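Local coordinates for beta-ketoacyl synthase (Pseudomonas aeruginosa, PDB 4CW4), which catalyses the condensation of acetyl-CoA with malonyl-ACP to give the acetoacetyl-ACP primer that starts bacterial fatty acid synthesis, at residues N19-S24 and F30-I35; Q41-T46 and D76-Y81; V52-V57 and F86-V91. All coordinates share one frame; numbering follows the deposited sequence. Where two conformers were deposited one is given.

Contact 1: residues N19-S24 and F30-I35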
loop_
_atom_site.group_PDB
_atom_site.type_symbol
_atom_site.label_atom_id
_atom_site.label_comp_id
_atom_site.label_asym_id
_atom_site.label_seq_id
_atom_site.Cartn_x
_atom_site.Cartn_y
_atom_site.Cartn_z
ATOM N N ASN A 19 9.542 -17.615 8.555
ATOM C CA ASN A 19 10.698 -16.758 8.335
ATOM C C ASN A 19 11.965 -17.585 8.475
ATOM O O ASN A 19 11.886 -18.825 8.471
ATOM C CB ASN A 19 10.662 -15.532 9.247
ATOM C CG ASN A 19 10.732 -15.871 10.716
ATOM O OD1 ASN A 19 11.213 -16.928 11.112
ATOM N ND2 ASN A 19 10.312 -14.924 11.542
ATOM N N ALA A 20 13.113 -16.930 8.582
ATOM C CA ALA A 20 14.388 -17.640 8.615
ATOM C C ALA A 20 14.517 -18.571 9.810
ATOM O O ALA A 20 15.383 -19.441 9.809
ATOM C CB ALA A 20 15.543 -16.641 8.588
ATOM N N ALA A 21 13.677 -18.400 10.833
ATOM C CA ALA A 21 13.743 -19.262 12.022
ATOM C C ALA A 21 12.857 -20.509 11.892
ATOM O O ALA A 21 12.929 -21.403 12.720
ATOM C CB ALA A 21 13.364 -18.473 13.280
ATOM N N GLY A 22 12.038 -20.560 10.851
ATOM C CA GLY A 22 11.136 -21.676 10.599
ATOM C C GLY A 22 9.656 -21.327 10.680
ATOM O O GLY A 22 9.240 -20.202 10.398
ATOM N N ARG A 23 8.869 -22.330 11.046
ATOM C CA ARG A 23 7.432 -22.207 11.220
ATOM C C ARG A 23 7.129 -21.455 12.508
ATOM O O ARG A 23 7.629 -21.794 13.583
ATOM C CB ARG A 23 6.771 -23.581 11.262
ATOM C CG ARG A 23 5.274 -23.520 11.568
ATOM C CD ARG A 23 4.552 -24.816 11.277
ATOM N NE ARG A 23 5.042 -26.023 11.956
ATOM C CZ ARG A 23 4.529 -26.563 13.059
ATOM N NH1 ARG A 23 3.532 -25.975 13.715
ATOM N NH2 ARG A 23 5.029 -27.709 13.517
ATOM N N SER A 24 6.289 -20.436 12.404
ATOM C CA SER A 24 5.987 -19.608 13.563
ATOM C C SER A 24 5.008 -20.235 14.534
ATOM O O SER A 24 5.112 -20.011 15.733
ATOM C CB SER A 24 5.407 -18.279 13.099
ATOM O OG SER A 24 6.393 -17.608 12.366
ATOM N N PHE A 30 10.389 -19.248 17.413
ATOM C CA PHE A 30 10.920 -18.732 18.658
ATOM C C PHE A 30 11.890 -19.724 19.257
ATOM O O PHE A 30 12.995 -19.367 19.669
ATOM C CB PHE A 30 9.776 -18.449 19.637
ATOM C CG PHE A 30 10.240 -18.014 20.996
ATOM C CD1 PHE A 30 10.585 -16.699 21.236
ATOM C CD2 PHE A 30 10.343 -18.915 22.030
ATOM C CE1 PHE A 30 10.996 -16.295 22.490
ATOM C CE2 PHE A 30 10.788 -18.512 23.276
ATOM C CZ PHE A 30 11.129 -17.207 23.502
ATOM N N ARG A 31 11.491 -20.982 19.286
ATOM C CA ARG A 31 12.348 -21.993 19.871
ATOM C C ARG A 31 13.672 -22.107 19.121
ATOM O O ARG A 31 14.707 -22.310 19.739
ATOM C CB ARG A 31 11.653 -23.346 19.930
ATOM C CG ARG A 31 10.654 -23.471 21.053
ATOM C CD ARG A 31 10.112 -24.886 21.066
ATOM N NE ARG A 31 8.820 -24.948 20.444
ATOM C CZ ARG A 31 8.124 -26.072 20.272
ATOM N NH1 ARG A 31 8.670 -27.259 20.505
ATOM N NH2 ARG A 31 6.903 -26.009 19.795
ATOM N N ARG A 32 13.650 -22.008 17.796
ATOM C CA ARG A 32 14.913 -22.010 17.052
ATOM C C ARG A 32 15.797 -20.846 17.510
ATOM O O ARG A 32 17.020 -21.000 17.643
ATOM C CB ARG A 32 14.676 -21.923 15.543
ATOM C CG ARG A 32 15.925 -21.558 14.714
ATOM C CD ARG A 32 16.969 -22.634 14.777
ATOM N NE ARG A 32 18.200 -22.270 14.076
ATOM C CZ ARG A 32 19.285 -21.747 14.646
ATOM N NH1 ARG A 32 19.296 -21.470 15.939
ATOM N NH2 ARG A 32 20.358 -21.477 13.908
ATOM N N MET A 33 15.197 -19.679 17.727
ATOM C CA MET A 33 15.988 -18.533 18.128
ATOM C C MET A 33 16.618 -18.724 19.515
ATOM O O MET A 33 17.741 -18.282 19.725
ATOM C CB MET A 33 15.157 -17.254 18.036
ATOM C CG MET A 33 14.774 -16.951 16.604
ATOM S SD MET A 33 13.964 -15.362 16.333
ATOM C CE MET A 33 12.242 -15.809 16.543
ATOM N N VAL A 34 15.923 -19.398 20.430
ATOM C CA VAL A 34 16.482 -19.651 21.769
ATOM C C VAL A 34 16.764 -21.129 21.989
ATOM O O VAL A 34 16.626 -21.643 23.096
ATOM C CB VAL A 34 15.569 -19.085 22.878
ATOM C CG1 VAL A 34 15.445 -17.573 22.728
ATOM C CG2 VAL A 34 14.197 -19.759 22.863
ATOM N N ILE A 35 17.244 -21.794 20.943
ATOM C CA ILE A 35 17.231 -23.253 20.912
ATOM C C ILE A 35 18.066 -23.864 22.026
ATOM O O ILE A 35 17.671 -24.868 22.641
ATOM C CB ILE A 35 17.653 -23.757 19.521
ATOM C CG1 ILE A 35 17.300 -25.238 19.341
ATOM C CG2 ILE A 35 19.139 -23.484 19.247
ATOM C CD1 ILE A 35 15.845 -25.500 19.067
HETATM O O HOH W 1 7.426 -18.600 16.821
#
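Ala21 meets Arg32 with its carbonyl and Met33 with its methyl group. Ala21 O rests 3.4 Å from Arg32 CB and also touches CG of that side chain, so the carbonyl lies against the aliphatic root of the arginine and not its charged end. Arg32 CG stands opposite the backbone N (chi1 165°), and a bend at chi2 (66°) then turns the rest of the chain; the guanidinium is held elsewhere, NE by Thr89 OG1 and NH2 by the backbone carbonyl of Phe86. Met33 approaches with the middle of its chain: CG, set opposite the carbonyl carbon of its own residue, lies 3.9 Å from Ala21 CB. The Met33 side chain also packs on Tyr474.

The backbone that presents Ala21 is fixed from within. Asn19 OD1 accepts from Ala21 N at 2.9 Å, with Ala21 N standing 33° out of the plane of the Asn19 side-chain carbonyl, while Asn19 ND2 is hydrogen-bonded to Asp485 OD1. No direct hydrogen bond joins the two segments, but a water bridges them, donating to Ser24 O (2.9 Å) and accepting from Phe30 N (3.1 Å). The Phe30 ring packs on helix 482-496.

The arrangement is a buried beta hairpin packed on the helix that follows it: a type I turn from Asn19 to Gly22, reinforced by an Asx turn, links strands 10-19 and 22-23 and lies against helix 28-33.

Contact 2: residues Q41-T46 and D76-Y81. With SO4 (sulfate ion), chain B.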
loop_
_atom_site.group_PDB
_atom_site.type_symbol
_atom_site.label_atom_id
_atom_site.label_comp_id
_atom_site.label_asym_id
_atom_site.label_seq_id
_atom_site.Cartn_x
_atom_site.Cartn_y
_atom_site.Cartn_z
ATOM N N GLN A 41 13.260 -31.771 25.189
ATOM C CA GLN A 41 12.115 -32.282 24.446
ATOM C C GLN A 41 11.638 -31.206 23.473
ATOM O O GLN A 41 11.342 -31.491 22.318
ATOM C CB GLN A 41 10.971 -32.719 25.363
ATOM C CG GLN A 41 9.877 -33.444 24.600
ATOM C CD GLN A 41 8.836 -32.500 24.005
ATOM O OE1 GLN A 41 8.759 -31.339 24.371
ATOM N NE2 GLN A 41 8.029 -33.010 23.090
ATOM N N ALA A 42 11.556 -29.972 23.949
ATOM C CA ALA A 42 11.107 -28.852 23.099
ATOM C C ALA A 42 12.088 -28.575 21.970
ATOM O O ALA A 42 11.675 -28.324 20.841
ATOM C CB ALA A 42 10.909 -27.604 23.915
ATOM N N ARG A 43 13.379 -28.635 22.286
ATOM C CA ARG A 43 14.428 -28.421 21.290
ATOM C C ARG A 43 14.397 -29.522 20.244
ATOM O O ARG A 43 14.431 -29.240 19.053
ATOM C CB ARG A 43 15.814 -28.337 21.944
ATOM C CG ARG A 43 16.972 -28.470 20.955
ATOM C CD ARG A 43 18.315 -28.036 21.517
ATOM N NE ARG A 43 18.654 -28.864 22.670
ATOM C CZ ARG A 43 18.604 -28.459 23.937
ATOM N NH1 ARG A 43 18.281 -27.210 24.264
ATOM N NH2 ARG A 43 18.898 -29.317 24.898
ATOM N N GLN A 44 14.324 -30.775 20.681
ATOM C CA GLN A 44 14.393 -31.888 19.747
ATOM C C GLN A 44 13.145 -31.937 18.874
ATOM O O GLN A 44 13.208 -32.287 17.698
ATOM C CB GLN A 44 14.617 -33.196 20.505
ATOM C CG GLN A 44 16.027 -33.272 21.077
ATOM C CD GLN A 44 16.195 -34.284 22.209
ATOM O OE1 GLN A 44 15.272 -35.019 22.586
ATOM N NE2 GLN A 44 17.389 -34.309 22.767
ATOM N N GLU A 45 12.003 -31.563 19.431
ATOM C CA GLU A 45 10.779 -31.503 18.645
ATOM C C GLU A 45 10.896 -30.450 17.536
ATOM O O GLU A 45 10.558 -30.701 16.379
ATOM C CB GLU A 45 9.589 -31.155 19.536
ATOM C CG GLU A 45 8.276 -31.174 18.778
ATOM C CD GLU A 45 7.109 -30.756 19.635
ATOM O OE1 GLU A 45 7.114 -29.607 20.158
ATOM O OE2 GLU A 45 6.187 -31.583 19.786
ATOM N N THR A 46 11.362 -29.261 17.886
ATOM C CA THR A 46 11.534 -28.205 16.888
ATOM C C THR A 46 12.565 -28.584 15.835
ATOM O O THR A 46 12.335 -28.359 14.654
ATOM C CB THR A 46 11.896 -26.889 17.561
ATOM O OG1 THR A 46 10.773 -26.436 18.330
ATOM C CG2 THR A 46 12.258 -25.825 16.534
ATOM N N ASP A 76 18.284 -38.573 18.118
ATOM C CA ASP A 76 19.239 -38.908 17.070
ATOM C C ASP A 76 19.303 -37.781 16.049
ATOM O O ASP A 76 20.354 -37.491 15.510
ATOM C CB ASP A 76 18.850 -40.211 16.371
ATOM C CG ASP A 76 18.796 -41.409 17.319
ATOM O OD1 ASP A 76 19.553 -41.461 18.318
ATOM O OD2 ASP A 76 17.986 -42.311 17.047
ATOM N N ILE A 77 18.169 -37.136 15.786
ATOM C CA ILE A 77 18.139 -36.055 14.807
ATOM C C ILE A 77 18.974 -34.883 15.291
ATOM O O ILE A 77 19.705 -34.286 14.519
ATOM C CB ILE A 77 16.706 -35.611 14.487
ATOM C CG1 ILE A 77 16.040 -36.696 13.637
ATOM C CG2 ILE A 77 16.692 -34.242 13.758
ATOM C CD1 ILE A 77 14.579 -36.460 13.334
ATOM N N GLU A 78 18.876 -34.553 16.571
ATOM C CA GLU A 78 19.669 -33.464 17.112
ATOM C C GLU A 78 21.155 -33.763 16.981
ATOM O O GLU A 78 21.914 -32.924 16.535
ATOM C CB GLU A 78 19.319 -33.191 18.565
ATOM C CG GLU A 78 20.170 -32.117 19.200
ATOM C CD GLU A 78 19.852 -31.911 20.661
ATOM O OE1 GLU A 78 19.585 -32.894 21.384
ATOM O OE2 GLU A 78 19.896 -30.764 21.095
ATOM N N ARG A 79 21.572 -34.964 17.379
ATOM C CA ARG A 79 22.967 -35.344 17.250
ATOM C C ARG A 79 23.439 -35.238 15.799
ATOM O O ARG A 79 24.479 -34.646 15.510
ATOM C CB ARG A 79 23.152 -36.784 17.755
ATOM C CG ARG A 79 24.412 -37.475 17.259
ATOM C CD ARG A 79 24.309 -38.964 17.471
ATOM N NE ARG A 79 24.498 -39.678 16.207
ATOM C CZ ARG A 79 23.518 -40.080 15.399
ATOM N NH1 ARG A 79 22.244 -39.844 15.699
ATOM N NH2 ARG A 79 23.816 -40.728 14.279
ATOM N N ARG A 80 22.664 -35.816 14.896
ATOM C CA ARG A 80 23.077 -35.997 13.515
ATOM C C ARG A 80 22.932 -34.749 12.639
ATOM O O ARG A 80 23.754 -34.528 11.750
ATOM C CB ARG A 80 22.260 -37.135 12.912
ATOM C CG ARG A 80 22.742 -37.647 11.576
ATOM C CD ARG A 80 22.179 -39.033 11.344
ATOM N NE ARG A 80 22.454 -39.531 10.002
ATOM C CZ ARG A 80 22.481 -40.819 9.673
ATOM N NH1 ARG A 80 22.269 -41.756 10.591
ATOM N NH2 ARG A 80 22.739 -41.171 8.422
ATOM N N TYR A 81 21.898 -33.952 12.890
ATOM C CA TYR A 81 21.539 -32.873 11.971
ATOM C C TYR A 81 21.589 -31.463 12.558
ATOM O O TYR A 81 21.453 -30.508 11.810
ATOM C CB TYR A 81 20.128 -33.096 11.396
ATOM C CG TYR A 81 19.959 -34.396 10.646
ATOM C CD1 TYR A 81 20.288 -34.494 9.306
ATOM C CD2 TYR A 81 19.469 -35.528 11.279
ATOM C CE1 TYR A 81 20.140 -35.701 8.613
ATOM C CE2 TYR A 81 19.317 -36.714 10.604
ATOM C CZ TYR A 81 19.660 -36.798 9.274
ATOM O OH TYR A 81 19.502 -37.988 8.608
HETATM S S SO4 B . 22.253 -38.022 6.304
HETATM O O1 SO4 B . 23.054 -39.186 5.928
HETATM O O2 SO4 B . 20.834 -38.358 6.197
HETATM O O3 SO4 B . 22.568 -37.637 7.681
HETATM O O4 SO4 B . 22.552 -36.920 5.391
HETATM O O HOH W 2 19.525 -31.902 23.994
#
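Glu78 meets Arg43 and Gln44, dividing its two carboxylate oxygens between them. Ahead of it, Ile77 lies on the inner side of its helix and packs on Ala48 and Ala51. With CG of Glu78 anti to the backbone N and the chain extended beyond it, the carboxylate reaches the neighbouring helix. Glu78 OE2 receives Arg43 NE at 2.8 Å in a salt bridge whose N-H angle is bent to 137°; the guanidinium and carboxylate are nearly coplanar, 27° apart. OE1 takes Gln44 NE2 at 3.0 Å in a straighter bond, although the amide is turned 78° from the carboxylate. Each donor comes to the syn side of its own oxygen, out of the carboxylate plane, and a water accepts from Arg43 NH2 and donates to Glu78 OE1, a second, indirect link.

Further along, Arg80 and Tyr81 face a sulfate, probably from the crystallisation liquor. Arg80 gives NE to O3 (3.0 Å) and NH2 to O1 (3.2 Å), while Tyr81 OH bonds O2 at 2.8 Å; Arg84 and the backbone N of Glu67 complete the grip.

The polar contact sits at the surface between helices 40-53 and 74-87, with helix 28-33 flanking the first and strand 71-72 packed against the second.

Contact 3: residues V52-V57 and F86-V91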
loop_
_atom_site.group_PDB
_atom_site.type_symbol
_atom_site.label_atom_id
_atom_site.label_comp_id
_atom_site.label_asym_id
_atom_site.label_seq_id
_atom_site.Cartn_x
_atom_site.Cartn_y
_atom_site.Cartn_z
ATOM N N VAL A 52 12.389 -32.016 8.844
ATOM C CA VAL A 52 11.397 -32.444 7.864
ATOM C C VAL A 52 11.162 -31.340 6.841
ATOM O O VAL A 52 11.134 -31.588 5.626
ATOM C CB VAL A 52 10.069 -32.839 8.542
ATOM C CG1 VAL A 52 8.965 -33.067 7.504
ATOM C CG2 VAL A 52 10.268 -34.088 9.385
ATOM N N MET A 53 11.006 -30.106 7.323
ATOM C CA MET A 53 10.788 -28.953 6.444
ATOM C C MET A 53 11.910 -28.810 5.425
ATOM O O MET A 53 11.676 -28.432 4.265
ATOM C CB MET A 53 10.742 -27.641 7.242
ATOM C CG MET A 53 9.424 -27.352 7.916
ATOM S SD MET A 53 9.525 -25.974 9.075
ATOM C CE MET A 53 9.737 -24.593 7.947
ATOM N N MET A 54 13.128 -29.083 5.890
ATOM C CA MET A 54 14.342 -28.862 5.105
ATOM C C MET A 54 14.710 -30.082 4.251
ATOM O O MET A 54 15.706 -30.055 3.524
ATOM C CB MET A 54 15.486 -28.525 6.063
ATOM C CG MET A 54 15.238 -27.202 6.824
ATOM S SD MET A 54 16.302 -26.872 8.223
ATOM C CE MET A 54 17.799 -26.352 7.406
ATOM N N LYS A 55 13.906 -31.135 4.340
ATOM C CA LYS A 55 14.125 -32.380 3.600
ATOM C C LYS A 55 15.399 -33.115 4.003
ATOM O O LYS A 55 15.970 -33.865 3.203
ATOM C CB LYS A 55 14.153 -32.138 2.086
ATOM C CG LYS A 55 13.116 -31.170 1.553
ATOM C CD LYS A 55 11.731 -31.754 1.511
ATOM C CE LYS A 55 10.883 -31.026 0.463
ATOM N NZ LYS A 55 9.445 -31.322 0.657
ATOM N N LEU A 56 15.839 -32.919 5.237
ATOM C CA LEU A 56 17.008 -33.617 5.759
ATOM C C LEU A 56 16.641 -35.008 6.277
ATOM O O LEU A 56 17.466 -35.923 6.272
ATOM C CB LEU A 56 17.654 -32.803 6.876
ATOM C CG LEU A 56 18.302 -31.498 6.419
ATOM C CD1 LEU A 56 18.713 -30.664 7.605
ATOM C CD2 LEU A 56 19.514 -31.770 5.506
ATOM N N VAL A 57 15.403 -35.151 6.730
ATOM C CA VAL A 57 14.884 -36.456 7.111
ATOM C C VAL A 57 13.529 -36.634 6.469
ATOM O O VAL A 57 12.868 -35.669 6.129
ATOM C CB VAL A 57 14.758 -36.659 8.647
ATOM C CG1 VAL A 57 16.106 -36.447 9.342
ATOM C CG2 VAL A 57 13.706 -35.770 9.239
ATOM N N PHE A 86 21.261 -25.657 11.938
ATOM C CA PHE A 86 21.628 -24.337 12.422
ATOM C C PHE A 86 22.273 -23.505 11.332
ATOM O O PHE A 86 21.995 -22.313 11.214
ATOM C CB PHE A 86 22.577 -24.425 13.615
ATOM C CG PHE A 86 21.963 -25.045 14.869
ATOM C CD1 PHE A 86 20.607 -25.036 15.091
ATOM C CD2 PHE A 86 22.775 -25.621 15.814
ATOM C CE1 PHE A 86 20.067 -25.590 16.229
ATOM C CE2 PHE A 86 22.255 -26.187 16.959
ATOM C CZ PHE A 86 20.901 -26.180 17.167
ATOM N N ALA A 87 23.112 -24.142 10.523
ATOM C CA ALA A 87 23.816 -23.447 9.462
ATOM C C ALA A 87 22.896 -23.025 8.311
ATOM O O ALA A 87 23.245 -22.131 7.543
ATOM C CB ALA A 87 24.974 -24.307 8.930
ATOM N N SER A 88 21.751 -23.687 8.186
ATOM C CA SER A 88 20.815 -23.478 7.079
ATOM C C SER A 88 19.506 -22.788 7.511
ATOM O O SER A 88 18.485 -22.855 6.815
ATOM C CB SER A 88 20.492 -24.802 6.409
ATOM O OG SER A 88 21.629 -25.315 5.744
ATOM N N THR A 89 19.576 -22.118 8.651
ATOM C CA THR A 89 18.511 -21.276 9.148
ATOM C C THR A 89 19.110 -19.931 9.565
ATOM O O THR A 89 20.329 -19.785 9.643
ATOM C CB THR A 89 17.797 -21.919 10.355
ATOM O OG1 THR A 89 18.766 -22.364 11.309
ATOM C CG2 THR A 89 16.921 -23.081 9.907
ATOM N N LEU A 90 18.233 -18.962 9.830
ATOM C CA LEU A 90 18.595 -17.628 10.304
ATOM C C LEU A 90 19.332 -16.825 9.234
ATOM O O LEU A 90 19.439 -17.256 8.073
ATOM C CB LEU A 90 19.364 -17.688 11.627
ATOM C CG LEU A 90 18.655 -18.418 12.780
ATOM C CD1 LEU A 90 19.423 -18.202 14.057
ATOM C CD2 LEU A 90 17.196 -17.978 12.949
ATOM N N VAL A 91 19.789 -15.636 9.600
ATOM C CA VAL A 91 20.602 -14.813 8.699
ATOM C C VAL A 91 21.866 -15.582 8.297
ATOM O O VAL A 91 22.540 -16.183 9.135
ATOM C CB VAL A 91 21.007 -13.481 9.373
ATOM C CG1 VAL A 91 22.032 -12.722 8.537
ATOM C CG2 VAL A 91 19.780 -12.646 9.631
#
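Both backbones are leaving a helix where Met54 faces Ser88, their CA atoms 8.6 Å apart, the first in a Schellman motif that gives Lys55 a positive phi of 65°. Across this distance Met54 does the reaching. Its CG lies opposite the carbonyl carbon, the chain runs out straight to SD, and a turn at chi3 (77°) swings the terminal methyl onto Ser88. Met54 CE comes to 3.3 Å from Ser88 CB, tighter than an ordinary van der Waals contact, and lies 3.6 Å from Ser88 O.

The sulfur meets the next residue, with Met54 SD 4.2 Å from Thr89 CG2 and the two side chains crossing at about a right angle. With chi1 of Thr89 at 49°, OG1 sits between the backbone N and the carbonyl carbon, and CG2 is anti to the latter and faces the sulfur. The hydroxyl is engaged elsewhere, with the backbone carbonyl of Ile85.

Met54 packs between the C-terminal ends of helices 40-53 and 74-87, lying also on Ile85 and Pro174. Pro174 packs on Thr89 as well, and beyond Thr89 the chain continues into strand 91-93.

In the fold
The three contacts fall in the first hundred residues of the chain; contacts 2 and 3 share helices 40-53 and 74-87. Contact 1 closes before the others open, whereas contacts 2 and 3 alternate along the sequence, one at the surface, the other at the C-terminal ends of the helix pair, their centres about 12 Å apart. The centre of contact 1 is about 14 Å from that of contact 2 and about 11 Å from that of contact 3. It is tied to the former by the Arg31-Glu45 salt bridge and to the latter by a backbone hydrogen bond between Ala20 O and Leu90 N. Helix 28-33 and its hairpin are thus tied to the helix pair, away from the probable catalytic residues.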